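Exo-beta-1,4-mannosidase (Rhizomucor miehei, PDB 4LYP) hydrolyses beta-mannosidic bonds, probably releasing mannose from the non-reducing ends of its substrates, and also shows transglycosylation activity as a family 5 glycoside hydrolase. Local coordinates at residues R58-W63 against M91-L96; Q64-G69 against V129-L134; R97-S102 against V146-N151; L134-D139 against N217-K222; H261-G266 against K283-T288. All coordinates share one frame; numbering follows the deposited sequence. Where two conformers were deposited one is given.

Contact 1. Residues R58-W63 against M91-L96; sequences RGANYW and MGINNL
R58-A60 and N95-L96 pair as neighbouring parallel strands of the TIM barrel, with I93 and N94 leading in; they are the two strands of a beta-alpha-beta crossover whose helix is 78-90. Backbone bonds set the pairing. N94 N gives a hydrogen bond to R58 O at 2.8 Å, and A60 N gives one to N95 O at 2.9 Å, so G59 pairs with N95 and A60 with L96. Weaker CA-H...O contacts fill in between, with I93 CA lying 3.1 Å from R58 O.

Side-chain polar contacts gather at the start of the pair. N94 turns its amide back so that OD1 accepts from R58 N (2.8 Å), the donor standing 37° above the carbonyl plane. ND2 of the same amide goes to L56 O. The arginine chain bends at chi3 (-78°) and lays one guanidinium face over N94 CB.

Apolar contacts occupy the side of A60 and L96, which faces helix 78-90. L96 CD2 packs on A60 CB at 3.9 Å, while CD1 meets the Y62 ring obliquely; the hydroxyl of that ring bonds to E84.

At the outer end one water accepts from both R58 NH2 and N94 ND2. G92 closes helix 78-90 in a Schellman motif, and its carbonyl takes the last bond: R58 NH1 reaches G92 O at 2.8 Å, with that oxygen tilted 29° from the guanidinium plane.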
# COMPACT_ATOMS: atom_id res chain seq x y z
N ARG A 58 -4.74 -12.42 2.33
CA ARG A 58 -3.82 -13.03 1.37
C ARG A 58 -3.48 -11.95 0.36
O ARG A 58 -4.07 -11.89 -0.74
CB ARG A 58 -4.50 -14.23 0.70
CG ARG A 58 -4.71 -15.41 1.66
CD ARG A 58 -5.54 -16.50 0.98
NE ARG A 58 -6.97 -16.19 0.93
CZ ARG A 58 -7.79 -16.46 -0.11
NH1 ARG A 58 -7.33 -16.80 -1.30
NH2 ARG A 58 -9.11 -16.35 0.09
N GLY A 59 -2.63 -10.99 0.76
CA GLY A 59 -2.63 -9.72 0.09
C GLY A 59 -1.43 -9.45 -0.79
O GLY A 59 -0.34 -10.05 -0.69
N ALA A 60 -1.65 -8.43 -1.63
CA ALA A 60 -0.53 -7.82 -2.42
C ALA A 60 -0.71 -6.31 -2.45
O ALA A 60 -1.85 -5.81 -2.27
CB ALA A 60 -0.54 -8.32 -3.87
N ASN A 61 0.34 -5.58 -2.76
CA ASN A 61 0.23 -4.16 -3.13
C ASN A 61 0.19 -4.06 -4.66
O ASN A 61 0.96 -4.71 -5.38
CB ASN A 61 1.43 -3.38 -2.63
CG ASN A 61 1.31 -3.09 -1.14
OD1 ASN A 61 0.69 -2.08 -0.76
ND2 ASN A 61 1.86 -3.95 -0.30
N TYR A 62 -0.73 -3.22 -5.13
CA TYR A 62 -0.94 -2.98 -6.57
C TYR A 62 -1.38 -1.53 -6.73
O TYR A 62 -2.46 -1.21 -7.27
CB TYR A 62 -1.99 -3.97 -7.08
CG TYR A 62 -2.10 -4.07 -8.61
CD1 TYR A 62 -0.99 -4.52 -9.36
CD2 TYR A 62 -3.30 -3.82 -9.27
CE1 TYR A 62 -1.05 -4.65 -10.75
CE2 TYR A 62 -3.37 -4.00 -10.63
CZ TYR A 62 -2.27 -4.39 -11.36
OH TYR A 62 -2.41 -4.50 -12.73
N TRP A 63 -0.53 -0.62 -6.28
CA TRP A 63 -0.78 0.82 -6.29
C TRP A 63 -0.87 1.38 -7.70
O TRP A 63 -1.43 2.47 -7.91
CB TRP A 63 0.29 1.55 -5.49
CG TRP A 63 1.66 1.29 -6.06
CD1 TRP A 63 2.53 0.23 -5.75
CD2 TRP A 63 2.26 1.97 -7.17
NE1 TRP A 63 3.58 0.22 -6.63
CE2 TRP A 63 3.46 1.26 -7.51
CE3 TRP A 63 1.90 3.12 -7.91
CZ2 TRP A 63 4.26 1.64 -8.57
CZ3 TRP A 63 2.74 3.54 -8.93
CH2 TRP A 63 3.87 2.79 -9.29
N MET A 91 -2.58 -16.90 -8.00
CA MET A 91 -1.66 -17.11 -6.91
C MET A 91 -2.30 -17.01 -5.53
O MET A 91 -1.57 -17.03 -4.51
CB MET A 91 -0.38 -16.30 -7.01
CG MET A 91 -0.45 -14.88 -6.75
SD MET A 91 1.23 -14.05 -6.97
CE MET A 91 0.97 -13.96 -8.60
N GLY A 92 -3.62 -16.98 -5.48
CA GLY A 92 -4.31 -17.08 -4.21
C GLY A 92 -4.56 -15.75 -3.51
O GLY A 92 -4.91 -15.75 -2.32
N ILE A 93 -4.35 -14.61 -4.18
CA ILE A 93 -4.51 -13.29 -3.52
C ILE A 93 -6.00 -12.99 -3.39
O ILE A 93 -6.77 -13.07 -4.37
CB ILE A 93 -3.69 -12.22 -4.29
CG1 ILE A 93 -2.16 -12.47 -4.07
CG2 ILE A 93 -4.19 -10.81 -4.06
CD1 ILE A 93 -1.28 -11.90 -5.19
N ASN A 94 -6.38 -12.48 -2.21
CA ASN A 94 -7.76 -12.06 -1.96
C ASN A 94 -7.87 -10.56 -1.65
O ASN A 94 -9.00 -10.09 -1.41
CB ASN A 94 -8.47 -12.87 -0.89
CG ASN A 94 -8.01 -12.53 0.51
OD1 ASN A 94 -6.95 -11.87 0.69
ND2 ASN A 94 -8.69 -13.03 1.51
N ASN A 95 -6.78 -9.80 -1.63
CA ASN A 95 -6.80 -8.45 -1.13
C ASN A 95 -5.70 -7.65 -1.79
O ASN A 95 -4.54 -8.09 -1.83
CB ASN A 95 -6.56 -8.46 0.43
CG ASN A 95 -6.62 -7.08 1.05
OD1 ASN A 95 -5.57 -6.48 1.33
ND2 ASN A 95 -7.82 -6.57 1.27
N LEU A 96 -6.10 -6.50 -2.41
CA LEU A 96 -5.10 -5.59 -2.99
C LEU A 96 -5.15 -4.26 -2.24
O LEU A 96 -6.21 -3.67 -2.04
CB LEU A 96 -5.35 -5.29 -4.47
CG LEU A 96 -5.40 -6.55 -5.36
CD1 LEU A 96 -5.64 -6.10 -6.80
CD2 LEU A 96 -4.10 -7.37 -5.29
O HOH W 1 -10.62 -15.23 2.27

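Contact 2. Residues Q64-G69 against V129-L134; sequences QGMNLG and VGLDYL
M66 and L131 lie across each other obliquely where the short helix 65-69 meets helix 125-140, the helix that follows barrel strand 95-99. M66 sends CG away from its backbone N (chi1 163°), which carries the chain along the flank of the longer helix; CG rests 3.9 Å from L131 CB, and SD keeps to the same methylene before the bend at chi3 turns the methyl aside. L134, on the other helix, points at helix 65-69 and uses both branches there: CD2 touches M66 N at 3.8 Å, and CD1 sits over G65 CA. Y133 only grazes the contact. Its CB approaches G69 O, but the ring leads away to a cation-pi contact with R78, which also bonds to G69 O through NE, while V129 CG1 lies in the plane of the ring at its edge.

Between these side chains the helices touch backbone to backbone. Their axes come within 6.8 Å, at 103° between the N-to-C directions. Such closeness rests on G65, G69 and G130, which present no side chain at the crossing: G69 CA and G130 CA are 3.9 Å apart. G130 CA points a hydrogen at M66 O, 3.3 Å away, and a second, longer CA-H...O contact runs to G69 O at 3.5 Å.

The chemistry is thus van der Waals contact with CA-H...O contributions; cohesion comes from close fit between glycine surfaces and aliphatic side chains, without conventional hydrogen bonds between the two segments.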
# COMPACT_ATOMS: atom_id res chain seq x y z
N GLN A 64 -0.34 0.67 -8.72
CA GLN A 64 -0.39 1.11 -10.11
C GLN A 64 -1.65 0.71 -10.79
O GLN A 64 -1.85 1.00 -11.96
CB GLN A 64 0.85 0.58 -10.88
CG GLN A 64 0.87 -0.94 -11.16
CD GLN A 64 1.39 -1.83 -10.06
OE1 GLN A 64 1.23 -1.56 -8.84
NE2 GLN A 64 2.02 -2.92 -10.46
N GLY A 65 -2.60 0.06 -10.05
CA GLY A 65 -3.80 -0.49 -10.69
C GLY A 65 -4.63 0.59 -11.34
O GLY A 65 -5.17 0.40 -12.45
N MET A 66 -4.89 1.74 -10.65
CA MET A 66 -5.74 2.77 -11.22
C MET A 66 -5.17 3.25 -12.55
O MET A 66 -5.89 3.38 -13.56
CB MET A 66 -5.87 3.89 -10.21
CG MET A 66 -6.38 5.22 -10.81
SD MET A 66 -6.70 6.49 -9.55
CE MET A 66 -5.02 6.81 -9.00
N ASN A 67 -3.85 3.51 -12.61
CA ASN A 67 -3.25 3.99 -13.85
C ASN A 67 -3.22 2.96 -14.95
O ASN A 67 -3.41 3.29 -16.12
CB ASN A 67 -1.84 4.52 -13.63
CG ASN A 67 -1.84 5.96 -13.13
OD1 ASN A 67 -1.93 6.89 -14.01
ND2 ASN A 67 -1.80 6.17 -11.89
N LEU A 68 -3.06 1.68 -14.62
CA LEU A 68 -3.13 0.63 -15.66
C LEU A 68 -4.58 0.38 -16.12
O LEU A 68 -4.79 0.01 -17.29
CB LEU A 68 -2.51 -0.69 -15.17
CG LEU A 68 -0.99 -0.69 -15.12
CD1 LEU A 68 -0.54 -2.00 -14.55
CD2 LEU A 68 -0.36 -0.44 -16.46
N GLY A 69 -5.59 0.60 -15.26
CA GLY A 69 -6.97 0.43 -15.67
C GLY A 69 -7.49 1.57 -16.53
O GLY A 69 -8.56 1.42 -17.12
N VAL A 129 -11.61 6.72 -14.12
CA VAL A 129 -12.27 5.52 -14.67
C VAL A 129 -11.36 4.30 -14.50
O VAL A 129 -11.86 3.18 -14.36
CB VAL A 129 -12.69 5.84 -16.14
CG1 VAL A 129 -13.01 4.53 -16.89
CG2 VAL A 129 -13.86 6.78 -16.20
N GLY A 130 -10.03 4.49 -14.53
CA GLY A 130 -9.16 3.35 -14.27
C GLY A 130 -9.40 2.76 -12.90
O GLY A 130 -9.32 1.54 -12.71
N LEU A 131 -9.63 3.62 -11.90
CA LEU A 131 -9.95 3.10 -10.55
C LEU A 131 -11.30 2.36 -10.56
O LEU A 131 -11.44 1.28 -9.93
CB LEU A 131 -9.96 4.28 -9.54
CG LEU A 131 -10.16 3.92 -8.06
CD1 LEU A 131 -9.13 2.91 -7.55
CD2 LEU A 131 -10.08 5.19 -7.26
N ASP A 132 -12.30 2.82 -11.34
CA ASP A 132 -13.54 2.09 -11.45
C ASP A 132 -13.29 0.70 -12.03
O ASP A 132 -13.84 -0.27 -11.55
CB ASP A 132 -14.50 2.82 -12.46
CG ASP A 132 -15.03 4.14 -11.99
OD1 ASP A 132 -14.96 4.49 -10.79
OD2 ASP A 132 -15.58 4.86 -12.87
N TYR A 133 -12.49 0.59 -13.09
CA TYR A 133 -12.20 -0.69 -13.70
C TYR A 133 -11.38 -1.59 -12.76
O TYR A 133 -11.63 -2.79 -12.70
CB TYR A 133 -11.44 -0.55 -15.03
CG TYR A 133 -12.33 -0.33 -16.21
CD1 TYR A 133 -12.97 -1.38 -16.79
CD2 TYR A 133 -12.59 0.97 -16.68
CE1 TYR A 133 -13.83 -1.17 -17.90
CE2 TYR A 133 -13.43 1.19 -17.76
CZ TYR A 133 -14.06 0.14 -18.35
OH TYR A 133 -14.88 0.31 -19.43
N LEU A 134 -10.44 -1.01 -12.03
CA LEU A 134 -9.71 -1.79 -11.03
C LEU A 134 -10.64 -2.46 -10.04
O LEU A 134 -10.58 -3.67 -9.82
CB LEU A 134 -8.69 -0.86 -10.35
CG LEU A 134 -7.95 -1.52 -9.14
CD1 LEU A 134 -7.12 -2.71 -9.60
CD2 LEU A 134 -7.08 -0.46 -8.52

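Contact 3. Residues R97-S102 against V146-N151; sequences RVMASS and VMTLGN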
# COMPACT_ATOMS: atom_id res chain seq x y z
N ARG A 97 -3.97 -3.81 -1.81
CA ARG A 97 -3.79 -2.43 -1.32
C ARG A 97 -3.49 -1.58 -2.54
O ARG A 97 -2.53 -1.85 -3.26
CB ARG A 97 -2.70 -2.41 -0.25
CG ARG A 97 -2.46 -1.01 0.28
CD ARG A 97 -1.68 -1.08 1.58
NE ARG A 97 -1.28 0.26 2.06
CZ ARG A 97 -0.09 0.82 1.93
NH1 ARG A 97 0.85 0.26 1.18
NH2 ARG A 97 0.13 2.00 2.51
N VAL A 98 -4.34 -0.60 -2.78
CA VAL A 98 -4.33 0.17 -4.00
C VAL A 98 -4.25 1.66 -3.64
O VAL A 98 -4.56 2.07 -2.55
CB VAL A 98 -5.52 -0.16 -4.93
CG1 VAL A 98 -5.53 -1.65 -5.23
CG2 VAL A 98 -6.81 0.33 -4.36
N MET A 99 -3.86 2.43 -4.63
CA MET A 99 -3.77 3.88 -4.44
C MET A 99 -4.97 4.57 -5.11
O MET A 99 -5.20 4.48 -6.25
CB MET A 99 -2.43 4.38 -5.00
CG MET A 99 -2.13 5.86 -4.74
SD MET A 99 -2.30 6.49 -3.02
CE MET A 99 -0.71 7.23 -3.17
N ALA A 100 -5.72 5.27 -4.28
CA ALA A 100 -6.94 5.97 -4.67
C ALA A 100 -6.72 7.50 -4.58
O ALA A 100 -7.63 8.26 -4.19
CB ALA A 100 -8.11 5.55 -3.86
N SER A 101 -5.51 7.92 -4.94
CA SER A 101 -5.17 9.33 -5.00
C SER A 101 -3.94 9.44 -5.90
O SER A 101 -3.17 8.49 -6.01
CB SER A 101 -4.85 9.89 -3.61
OG SER A 101 -3.61 9.41 -3.11
N SER A 102 -3.78 10.63 -6.48
CA SER A 102 -2.48 11.06 -7.04
C SER A 102 -2.67 12.50 -7.46
O SER A 102 -3.63 12.84 -8.12
CB SER A 102 -1.96 10.19 -8.15
OG SER A 102 -2.84 10.12 -9.20
N VAL A 146 -7.95 -2.28 -0.13
CA VAL A 146 -7.58 -1.25 0.86
C VAL A 146 -7.30 0.02 0.04
O VAL A 146 -6.40 0.02 -0.83
CB VAL A 146 -6.34 -1.66 1.70
CG1 VAL A 146 -5.87 -0.53 2.56
CG2 VAL A 146 -6.68 -2.91 2.52
N MET A 147 -8.14 1.04 0.25
CA MET A 147 -8.14 2.25 -0.61
C MET A 147 -7.30 3.35 0.05
O MET A 147 -7.79 4.03 0.95
CB MET A 147 -9.54 2.74 -0.79
CG MET A 147 -10.46 1.77 -1.58
SD MET A 147 -10.12 1.78 -3.34
CE MET A 147 -11.07 3.25 -3.79
N THR A 148 -6.05 3.48 -0.36
CA THR A 148 -5.13 4.47 0.23
C THR A 148 -5.49 5.85 -0.33
O THR A 148 -5.46 6.06 -1.56
CB THR A 148 -3.70 4.12 -0.02
OG1 THR A 148 -3.47 2.75 0.43
CG2 THR A 148 -2.73 5.03 0.71
N LEU A 149 -5.90 6.78 0.54
CA LEU A 149 -6.46 8.07 0.09
C LEU A 149 -5.44 9.17 -0.08
O LEU A 149 -5.80 10.27 -0.57
CB LEU A 149 -7.56 8.48 1.06
CG LEU A 149 -8.82 7.64 1.00
CD1 LEU A 149 -9.60 7.79 2.32
CD2 LEU A 149 -9.65 8.09 -0.19
N GLY A 150 -4.20 8.94 0.33
CA GLY A 150 -3.15 9.96 0.22
C GLY A 150 -1.83 9.34 0.47
O GLY A 150 -1.75 8.10 0.63
N ASN A 151 -0.81 10.18 0.56
CA ASN A 151 0.57 9.64 0.61
C ASN A 151 1.44 10.65 1.26
O ASN A 151 1.44 11.82 0.83
CB ASN A 151 1.05 9.34 -0.81
CG ASN A 151 2.34 8.55 -0.90
OD1 ASN A 151 2.93 8.12 0.11
ND2 ASN A 151 2.72 8.29 -2.13
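The R97 guanidinium and the T148 hydroxyl come together obliquely, with R97 NE 3.7 Å from T148 OG1, and rather than bonding to each other both bond to Q234 OE1. R97 reaches there with CG anti to the backbone N (chi1 179°) and the chain extended from CG to NE, its CG passing V146 CG1 on the way. Further round the guanidinium, NH1 forms a salt bridge to E337 and NH2 bonds to N237. At the other flat group, the N151 amide, M99 crosses at about a right angle: M99 CE meets N151 CB at 3.6 Å and lies 3.7 Å from N151 ND2. M99 was modelled in two conformers, so this touch is uncertain. N151 itself is fixed by S156 at ND2 and N237 at OD1.

Behind these side chains, strands 95-99 and 144-148 run parallel in the barrel, 30° apart where they pair here. V98 N bonds to V146 O at 2.9 Å, T148 N to V98 O at 3.0 Å and A100 N to T148 O at 2.8 Å, so V98 is held through both its N and its O. Past the last bridge, S101 CB packs on L149 O at 3.2 Å.

The side bearing V98 and M147 is apolar. M147, bent at chi2 and chi3, lays SD against V98 CG2 at 3.8 Å and CE against A100 CB, all beneath helix 125-140.

One pair of strands therefore serves two environments: a greasy outer surface for the helices, and an inner one where buried polar groups satisfy each other. R97, bonded to N237 and E337, is consistent with a second-shell role beside E238, which lines a guanidine pocket.

Contact 4. Residues L134-D139 against N217-K222; sequences LLDTMD and NTVNGK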
# COMPACT_ATOMS: atom_id res chain seq x y z
N LEU A 134 -10.44 -1.01 -12.03
CA LEU A 134 -9.71 -1.79 -11.03
C LEU A 134 -10.64 -2.46 -10.04
O LEU A 134 -10.58 -3.67 -9.82
CB LEU A 134 -8.69 -0.86 -10.35
CG LEU A 134 -7.95 -1.52 -9.14
CD1 LEU A 134 -7.12 -2.71 -9.60
CD2 LEU A 134 -7.08 -0.46 -8.52
N LEU A 135 -11.58 -1.67 -9.51
CA LEU A 135 -12.47 -2.19 -8.50
C LEU A 135 -13.47 -3.18 -9.09
O LEU A 135 -13.84 -4.14 -8.42
CB LEU A 135 -13.21 -1.05 -7.79
CG LEU A 135 -12.32 -0.23 -6.84
CD1 LEU A 135 -13.00 1.04 -6.36
CD2 LEU A 135 -11.91 -1.08 -5.63
N ASP A 136 -13.90 -2.98 -10.35
CA ASP A 136 -14.79 -3.91 -10.97
C ASP A 136 -14.09 -5.26 -11.24
O ASP A 136 -14.70 -6.33 -11.04
CB ASP A 136 -15.38 -3.35 -12.28
CG ASP A 136 -16.37 -4.33 -12.85
OD1 ASP A 136 -17.43 -4.50 -12.25
OD2 ASP A 136 -16.05 -4.94 -13.90
N THR A 137 -12.82 -5.21 -11.65
CA THR A 137 -12.08 -6.42 -11.92
C THR A 137 -11.80 -7.17 -10.63
O THR A 137 -11.91 -8.40 -10.56
CB THR A 137 -10.79 -6.12 -12.70
OG1 THR A 137 -11.11 -5.30 -13.85
CG2 THR A 137 -10.07 -7.35 -13.14
N MET A 138 -11.45 -6.44 -9.58
CA MET A 138 -11.28 -7.05 -8.23
C MET A 138 -12.58 -7.75 -7.83
O MET A 138 -12.53 -8.87 -7.31
CB MET A 138 -10.91 -5.98 -7.24
CG MET A 138 -9.46 -5.54 -7.45
SD MET A 138 -8.97 -4.22 -6.31
CE MET A 138 -8.98 -5.16 -4.79
N ASP A 139 -13.71 -7.13 -8.04
CA ASP A 139 -15.01 -7.72 -7.70
C ASP A 139 -15.16 -9.09 -8.42
O ASP A 139 -15.47 -10.10 -7.81
CB ASP A 139 -16.13 -6.77 -8.21
CG ASP A 139 -17.53 -7.15 -7.71
OD1 ASP A 139 -17.69 -8.14 -6.99
OD2 ASP A 139 -18.44 -6.37 -8.02
N ASN A 217 -19.14 4.19 -9.51
CA ASN A 217 -18.34 3.34 -10.41
C ASN A 217 -19.00 3.35 -11.76
O ASN A 217 -20.16 2.88 -11.89
CB ASN A 217 -18.27 1.94 -9.80
CG ASN A 217 -17.29 1.06 -10.53
OD1 ASN A 217 -17.41 0.91 -11.76
ND2 ASN A 217 -16.30 0.50 -9.82
N THR A 218 -18.34 3.84 -12.80
CA THR A 218 -18.98 3.96 -14.10
C THR A 218 -19.19 2.61 -14.78
O THR A 218 -19.94 2.52 -15.76
CB THR A 218 -18.12 4.87 -15.04
OG1 THR A 218 -16.81 4.30 -15.20
CG2 THR A 218 -18.05 6.30 -14.55
N VAL A 219 -18.47 1.58 -14.31
CA VAL A 219 -18.50 0.28 -14.94
C VAL A 219 -19.67 -0.56 -14.36
O VAL A 219 -20.42 -1.18 -15.07
CB VAL A 219 -17.14 -0.40 -14.75
CG1 VAL A 219 -17.17 -1.85 -15.32
CG2 VAL A 219 -16.04 0.43 -15.42
N ASN A 220 -19.77 -0.59 -13.00
CA ASN A 220 -20.75 -1.43 -12.35
C ASN A 220 -21.82 -0.70 -11.58
O ASN A 220 -22.72 -1.33 -11.04
CB ASN A 220 -20.06 -2.51 -11.49
CG ASN A 220 -19.28 -1.94 -10.33
OD1 ASN A 220 -19.67 -0.97 -9.69
ND2 ASN A 220 -18.19 -2.59 -10.04
N GLY A 221 -21.78 0.65 -11.53
CA GLY A 221 -22.82 1.49 -10.95
C GLY A 221 -22.77 1.63 -9.46
O GLY A 221 -23.55 2.42 -8.92
N LYS A 222 -21.91 0.91 -8.74
CA LYS A 222 -21.88 1.02 -7.28
C LYS A 222 -21.28 2.33 -6.82
O LYS A 222 -20.23 2.76 -7.36
CB LYS A 222 -21.12 -0.17 -6.65
CG LYS A 222 -21.85 -1.48 -6.84
CD LYS A 222 -21.12 -2.64 -6.20
CE LYS A 222 -19.95 -3.15 -7.07
NZ LYS A 222 -19.14 -4.22 -6.34
O HOH W 2 -16.56 -3.11 -7.51
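D136 and D139 of helix 125-140 meet N220 and K222 in a polar, partly exposed contact on the outside of the barrel, where a turn in the loop between helix 197-213 and strand 230-234 leans on the helix. D139 OD2 and K222 NZ make a salt bridge at 2.8 Å. The ammonium comes from above the carboxylate plane, and the lysine has a second salt bridge to D227. One helical turn earlier, N220 ND2 donates to D136 OD1 at 3.0 Å, nearly in its own amide plane and onto the lone pair of OD1 that faces away from OD2. These two side chains run antiparallel alongside each other, carboxylate and amide planes 56° apart, and V219 CG1 closes against the same carboxylate, 3.6 Å from D136 OD2.

The turn is braced from within. N217 OD1 accepts from V219 N (2.8 Å) and N220 N, an Asx turn and Asx motif together, while N220 OD1 takes K222 N at 3.1 Å in a second Asx turn. In N220, chi1 65° brings the amide over the turn, and chi2 37° aims OD1 at K222 N and ND2 at D136.

A water accepts from N220 ND2 and K222 NZ and gives a weak bond to L135 O, joining both segments. With carboxylates at two of its contacts, K222 is probably held protonated, and the attachment depends on charge and directed amide bonds more than on buried apolar area.

Contact 5. Residues H261-G266 against K283-T288; sequences HLVSAG and KNIDYT
I285 CD1 reaches toward A265 CB (4.0 Å) and V263 CG1, making the small apolar centre between strand 262-264 and the loop that leads into strand 288-292. Beside it L262 lies obliquely across D286, with L262 CD2 3.7 Å from D286 CG. L262 also sets CB at the edge of the Y287 ring. In Y287, chi1 68° swings that ring toward S264, Y287 OH ending 3.5 Å from S264 CB. The hydroxyl bonds to S232 OG on strand 230-234, the neighbour of 262-264.

Outward from this packing, D286 grips the backbone of V263 twice. Its own N donates to V263 O at 2.9 Å, in the carbonyl plane, and its OD2 accepts from V263 N at 2.9 Å on the lone pair turned away from OD1. K255 forms a salt bridge to D286 OD2, which also lies 3.3 Å from L262 CA.

Farther along, a water bonds to S264 OG, accepts from A265 N and donates to Y287 O at 2.7 Å, bridging the segments at the S264-A265 end. N284 O is the exception: V263 CB presses on it at 3.1 Å and it has no polar partner in the model.

In place of a regular strand ladder, the joint rests on the main-chain and carboxylate bonds of D286 and a bridging water, and the charge of K255 would be expected to favour the ionised form of D286.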
# COMPACT_ATOMS: atom_id res chain seq x y z
N HIS A 261 -17.70 0.99 6.24
CA HIS A 261 -16.33 0.51 5.96
C HIS A 261 -15.39 0.66 7.13
O HIS A 261 -15.47 1.63 7.91
CB HIS A 261 -15.81 1.31 4.77
CG HIS A 261 -16.32 0.83 3.44
ND1 HIS A 261 -16.68 1.70 2.44
CD2 HIS A 261 -16.43 -0.45 2.94
CE1 HIS A 261 -17.01 0.99 1.38
NE2 HIS A 261 -16.85 -0.34 1.64
N LEU A 262 -14.44 -0.22 7.16
CA LEU A 262 -13.27 -0.10 8.04
C LEU A 262 -12.38 1.09 7.65
O LEU A 262 -12.35 1.49 6.48
CB LEU A 262 -12.47 -1.39 8.00
CG LEU A 262 -13.23 -2.65 8.41
CD1 LEU A 262 -12.31 -3.88 8.27
CD2 LEU A 262 -13.80 -2.52 9.83
N VAL A 263 -11.63 1.57 8.64
CA VAL A 263 -10.68 2.66 8.47
C VAL A 263 -9.35 2.24 9.00
O VAL A 263 -9.22 1.68 10.12
CB VAL A 263 -11.19 3.96 9.14
CG1 VAL A 263 -10.20 5.11 8.94
CG2 VAL A 263 -12.56 4.33 8.59
N SER A 264 -8.31 2.57 8.24
CA SER A 264 -6.93 2.31 8.58
C SER A 264 -6.05 3.55 8.52
O SER A 264 -6.37 4.50 7.81
CB SER A 264 -6.40 1.28 7.46
OG SER A 264 -5.03 1.07 7.57
N ALA A 265 -4.94 3.56 9.30
CA ALA A 265 -4.06 4.69 9.39
C ALA A 265 -2.92 4.68 8.39
O ALA A 265 -2.30 5.73 8.18
CB ALA A 265 -3.47 4.75 10.79
N GLY A 266 -2.53 3.54 7.82
CA GLY A 266 -1.38 3.43 6.89
C GLY A 266 -0.02 3.53 7.50
O GLY A 266 0.95 3.84 6.76
N LYS A 283 -11.08 5.52 18.20
CA LYS A 283 -12.28 4.76 17.97
C LYS A 283 -12.43 4.40 16.47
O LYS A 283 -13.00 3.33 16.12
CB LYS A 283 -13.52 5.60 18.41
CG LYS A 283 -14.88 4.91 18.16
CD LYS A 283 -15.97 5.67 18.83
CE LYS A 283 -17.31 4.90 18.87
NZ LYS A 283 -17.21 3.43 19.10
N ASN A 284 -12.07 5.33 15.58
CA ASN A 284 -12.35 5.15 14.16
C ASN A 284 -11.12 4.68 13.40
O ASN A 284 -11.08 4.81 12.17
CB ASN A 284 -12.97 6.39 13.55
CG ASN A 284 -14.30 6.63 14.17
OD1 ASN A 284 -15.11 5.71 14.22
ND2 ASN A 284 -14.55 7.86 14.68
N ILE A 285 -10.14 4.10 14.10
CA ILE A 285 -9.11 3.28 13.46
C ILE A 285 -9.41 1.85 13.81
O ILE A 285 -9.25 1.44 14.97
CB ILE A 285 -7.68 3.72 13.86
CG1 ILE A 285 -7.37 5.15 13.40
CG2 ILE A 285 -6.65 2.70 13.33
CD1 ILE A 285 -7.23 5.36 11.90
N ASP A 286 -9.88 1.05 12.85
CA ASP A 286 -10.39 -0.26 13.18
C ASP A 286 -9.37 -1.33 13.30
O ASP A 286 -9.56 -2.34 13.98
CB ASP A 286 -11.42 -0.67 12.08
CG ASP A 286 -12.65 0.19 12.14
OD1 ASP A 286 -13.39 0.11 13.16
OD2 ASP A 286 -12.90 0.94 11.17
N TYR A 287 -8.23 -1.18 12.59
CA TYR A 287 -7.20 -2.18 12.63
C TYR A 287 -5.85 -1.52 12.49
O TYR A 287 -5.82 -0.30 12.23
CB TYR A 287 -7.38 -3.35 11.62
CG TYR A 287 -7.22 -2.90 10.18
CD1 TYR A 287 -8.27 -2.38 9.44
CD2 TYR A 287 -5.98 -3.09 9.53
CE1 TYR A 287 -8.14 -2.05 8.07
CE2 TYR A 287 -5.81 -2.78 8.17
CZ TYR A 287 -6.89 -2.26 7.47
OH TYR A 287 -6.76 -1.94 6.12
N THR A 288 -4.79 -2.29 12.69
CA THR A 288 -3.41 -1.74 12.71
C THR A 288 -2.60 -2.30 11.56
O THR A 288 -2.92 -3.38 11.04
CB THR A 288 -2.75 -1.96 14.07
OG1 THR A 288 -2.38 -3.35 14.21
CG2 THR A 288 -3.71 -1.60 15.23
O HOH W 3 -4.50 0.89 10.23

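Contacts 1 and 3 are buried pairings along one barrel sheet and share strand 95-99: L96 O and V146 N probably bond across them, as do Y62 N and R97 O. Contact 2 is equally buried but joins helices instead of strands, its M66 and L134 packing on M99 and V98 of contact 3. Helix 125-140 also carries contact 4, with L134 common to both; the glycine-rich crossing gives way there to salt bridge, amide and water in a partly buried setting. Contact 5, by contrast, is buried, built on an aspartate, a water and a small apolar centre; it reaches contact 3 where Y287 OH packs on V146 CG2.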